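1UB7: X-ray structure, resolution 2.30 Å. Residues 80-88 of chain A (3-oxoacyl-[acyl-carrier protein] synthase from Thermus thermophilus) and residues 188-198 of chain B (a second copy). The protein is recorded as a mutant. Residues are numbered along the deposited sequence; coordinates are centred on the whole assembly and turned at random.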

# COMPACT_ATOMS: atom_id res chain seq x y z
N ASN A 80 -3.64 7.83 2.97
CA ASN A 80 -3.61 8.43 1.64
C ASN A 80 -2.84 9.75 1.73
O ASN A 80 -2.76 10.51 0.77
CB ASN A 80 -5.04 8.66 1.13
CG ASN A 80 -5.79 7.35 0.89
OD1 ASN A 80 -5.57 6.66 -0.11
ND2 ASN A 80 -6.67 7.00 1.82
N THR A 81 -2.28 10.00 2.92
CA THR A 81 -1.48 11.20 3.14
C THR A 81 -0.21 10.83 3.90
O THR A 81 0.08 11.41 4.94
CB THR A 81 -2.26 12.30 3.95
OG1 THR A 81 -2.72 11.78 5.20
CG2 THR A 81 -3.45 12.82 3.13
N PRO A 82 0.59 9.88 3.38
CA PRO A 82 1.82 9.49 4.07
C PRO A 82 2.84 10.64 4.14
O PRO A 82 2.85 11.52 3.27
CB PRO A 82 2.32 8.31 3.23
CG PRO A 82 1.92 8.73 1.85
CD PRO A 82 0.51 9.24 2.04
N ASP A 83 3.66 10.64 5.18
CA ASP A 83 4.67 11.67 5.35
C ASP A 83 5.53 11.80 4.10
O ASP A 83 5.80 12.91 3.65
CB ASP A 83 5.57 11.35 6.54
CG ASP A 83 4.84 11.47 7.86
OD1 ASP A 83 3.60 11.34 7.88
OD2 ASP A 83 5.52 11.69 8.88
N ALA A 84 5.98 10.67 3.56
CA ALA A 84 6.81 10.69 2.36
C ALA A 84 6.44 9.56 1.41
O ALA A 84 5.71 8.64 1.79
CB ALA A 84 8.27 10.56 2.76
N LEU A 85 6.91 9.63 0.16
CA LEU A 85 6.66 8.57 -0.83
C LEU A 85 7.43 7.35 -0.28
O LEU A 85 7.01 6.20 -0.43
CB LEU A 85 7.22 8.97 -2.21
CG LEU A 85 6.51 10.09 -2.98
CD1 LEU A 85 7.21 10.34 -4.32
CD2 LEU A 85 5.05 9.70 -3.21
N PHE A 86 8.56 7.66 0.35
CA PHE A 86 9.41 6.69 1.02
C PHE A 86 10.33 7.52 1.91
O PHE A 86 10.70 8.63 1.56
CB PHE A 86 10.22 5.81 0.03
CG PHE A 86 10.81 6.55 -1.15
CD1 PHE A 86 10.00 6.93 -2.23
CD2 PHE A 86 12.18 6.84 -1.20
CE1 PHE A 86 10.55 7.57 -3.35
CE2 PHE A 86 12.74 7.48 -2.32
CZ PHE A 86 11.92 7.85 -3.40
N PRO A 87 10.66 7.01 3.10
CA PRO A 87 10.22 5.71 3.61
C PRO A 87 8.70 5.70 3.85
O PRO A 87 8.08 6.76 3.97
CB PRO A 87 11.01 5.58 4.91
CG PRO A 87 11.03 7.01 5.40
CD PRO A 87 11.34 7.79 4.14
N ASP A 88 8.11 4.51 3.92
CA ASP A 88 6.68 4.44 4.18
C ASP A 88 6.42 4.70 5.66
O ASP A 88 7.27 4.52 6.52
CB ASP A 88 6.11 3.08 3.78
CG ASP A 88 6.86 1.90 4.40
OD1 ASP A 88 7.96 1.59 3.92
OD2 ASP A 88 6.36 1.29 5.37
N LEU B 188 17.47 7.23 3.18
CA LEU B 188 16.89 7.30 1.84
C LEU B 188 15.44 7.75 1.95
O LEU B 188 14.63 7.11 2.62
CB LEU B 188 16.97 5.92 1.17
CG LEU B 188 16.45 5.79 -0.27
CD1 LEU B 188 17.18 6.77 -1.18
CD2 LEU B 188 16.65 4.36 -0.74
N TYR B 189 15.10 8.86 1.28
CA TYR B 189 13.74 9.38 1.37
C TYR B 189 13.32 10.35 0.26
O TYR B 189 14.11 10.72 -0.61
CB TYR B 189 13.55 10.07 2.73
CG TYR B 189 14.51 11.22 2.99
CD1 TYR B 189 14.35 12.46 2.35
CD2 TYR B 189 15.58 11.08 3.88
CE1 TYR B 189 15.24 13.51 2.58
CE2 TYR B 189 16.47 12.13 4.12
CZ TYR B 189 16.30 13.34 3.46
OH TYR B 189 17.19 14.37 3.68
N HIS B 190 12.05 10.75 0.33
CA HIS B 190 11.44 11.71 -0.58
C HIS B 190 10.08 12.06 0.03
O HIS B 190 9.12 11.29 -0.07
CB HIS B 190 11.25 11.13 -1.99
CG HIS B 190 10.83 12.15 -3.00
ND1 HIS B 190 9.59 12.76 -2.98
CD2 HIS B 190 11.50 12.70 -4.04
CE1 HIS B 190 9.52 13.65 -3.96
NE2 HIS B 190 10.67 13.63 -4.61
N ALA B 191 10.02 13.23 0.66
CA ALA B 191 8.82 13.72 1.33
C ALA B 191 7.57 13.73 0.44
O ALA B 191 7.67 13.76 -0.78
CB ALA B 191 9.08 15.12 1.88
N CYS B 192 6.41 13.71 1.08
CA CYS B 192 5.14 13.73 0.36
C CYS B 192 4.15 14.70 1.00
O CYS B 192 3.49 15.47 0.31
CB CYS B 192 4.53 12.33 0.32
SG CYS B 192 2.89 12.29 -0.44
N VAL B 193 4.06 14.66 2.33
CA VAL B 193 3.16 15.54 3.05
C VAL B 193 3.87 16.24 4.22
O VAL B 193 3.45 17.31 4.66
CB VAL B 193 1.93 14.75 3.58
CG1 VAL B 193 1.00 15.67 4.33
CG2 VAL B 193 1.20 14.11 2.42
N ALA B 194 4.96 15.64 4.69
CA ALA B 194 5.73 16.19 5.81
C ALA B 194 7.12 16.70 5.39
O ALA B 194 7.74 16.17 4.47
CB ALA B 194 5.86 15.15 6.91
N PRO B 195 7.62 17.76 6.06
CA PRO B 195 8.94 18.32 5.75
C PRO B 195 10.04 17.73 6.62
O PRO B 195 11.20 18.11 6.51
CB PRO B 195 8.74 19.81 6.00
CG PRO B 195 7.90 19.78 7.22
CD PRO B 195 6.87 18.69 6.92
N ARG B 196 9.67 16.81 7.51
CA ARG B 196 10.64 16.19 8.40
C ARG B 196 10.28 14.75 8.78
O ARG B 196 9.10 14.37 8.82
CB ARG B 196 10.80 17.05 9.67
CG ARG B 196 9.49 17.35 10.40
CD ARG B 196 8.91 16.09 11.01
NE ARG B 196 7.67 16.33 11.75
CZ ARG B 196 6.91 15.37 12.26
NH1 ARG B 196 7.25 14.09 12.12
NH2 ARG B 196 5.81 15.68 12.93
N LEU B 197 11.30 13.96 9.06
CA LEU B 197 11.11 12.57 9.45
C LEU B 197 11.03 12.50 10.98
O LEU B 197 11.51 13.40 11.67
CB LEU B 197 12.27 11.71 8.93
CG LEU B 197 12.28 11.52 7.40
CD1 LEU B 197 13.63 11.01 6.95
CD2 LEU B 197 11.17 10.56 7.00
N PRO B 198 10.39 11.45 11.52
CA PRO B 198 10.25 11.28 12.96
C PRO B 198 11.51 11.57 13.77
O PRO B 198 11.46 12.29 14.76
CB PRO B 198 9.78 9.84 13.09
CG PRO B 198 8.86 9.73 11.94
CD PRO B 198 9.66 10.38 10.81

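Contact between residues 80-88 of chain A and 188-198 of chain B, two copies of the synthase, followed along chain B; the two stretches run antiparallel and bury 687 Å² between them. B:Leu188 comes closest through its O, 3.7 Å from A:Pro87 CD. B:Tyr189 packs its CB against the same proline carbon, 3.5 Å from A:Pro87 CD, while the end of its side chain leads away; its CA also makes a CA-H...O contact with A:Phe86 O at 3.1 Å. B:His190 is held by its backbone on both sides of the residue: its N donates to A:Phe86 O (2.8 Å) and its O accepts from A:Leu85 N (2.8 Å). Its CB sits over one face of the A:Phe86 ring, 3.9 Å from the centroid and 23° off the normal, a CH-pi contact. The imidazole ND1 bonds within its own chain to B:Ala191 O (3.1 Å) and lies 3.6 Å from A:Leu85 CD1. B:Ala191 pairs with A:Ala84 without hydrogen bonds between the two; the side chains diverge, and the CA atoms are 3.8 Å apart. Beyond it the chain curls around a single acceptor. A:Asp83 O receives hydrogen bonds from three successive amides, B:Cys192 N (2.8 Å), B:Val193 N (2.8 Å) and B:Ala194 N (3.0 Å), the last two nearly straight. The CA-to-CB bond of B:Cys192 points toward the chain A stretch, and its SG lies 4.3 Å from A:Pro82 CG and 4.4 Å from A:Leu85 CD2. B:Val193 CG2 approaches A:Pro82 O to 3.2 Å, and B:Ala194 CB meets A:Asp83 CB at 3.8 Å. B:Arg196 NH1 stays 4.4 Å from A:Asp83 OD2, which lies well out of the guanidinium plane: the charges are near, but no N-H points at the oxygen. B:Leu197 CD2 closes the contact 3.9 Å from A:Pro87 CG.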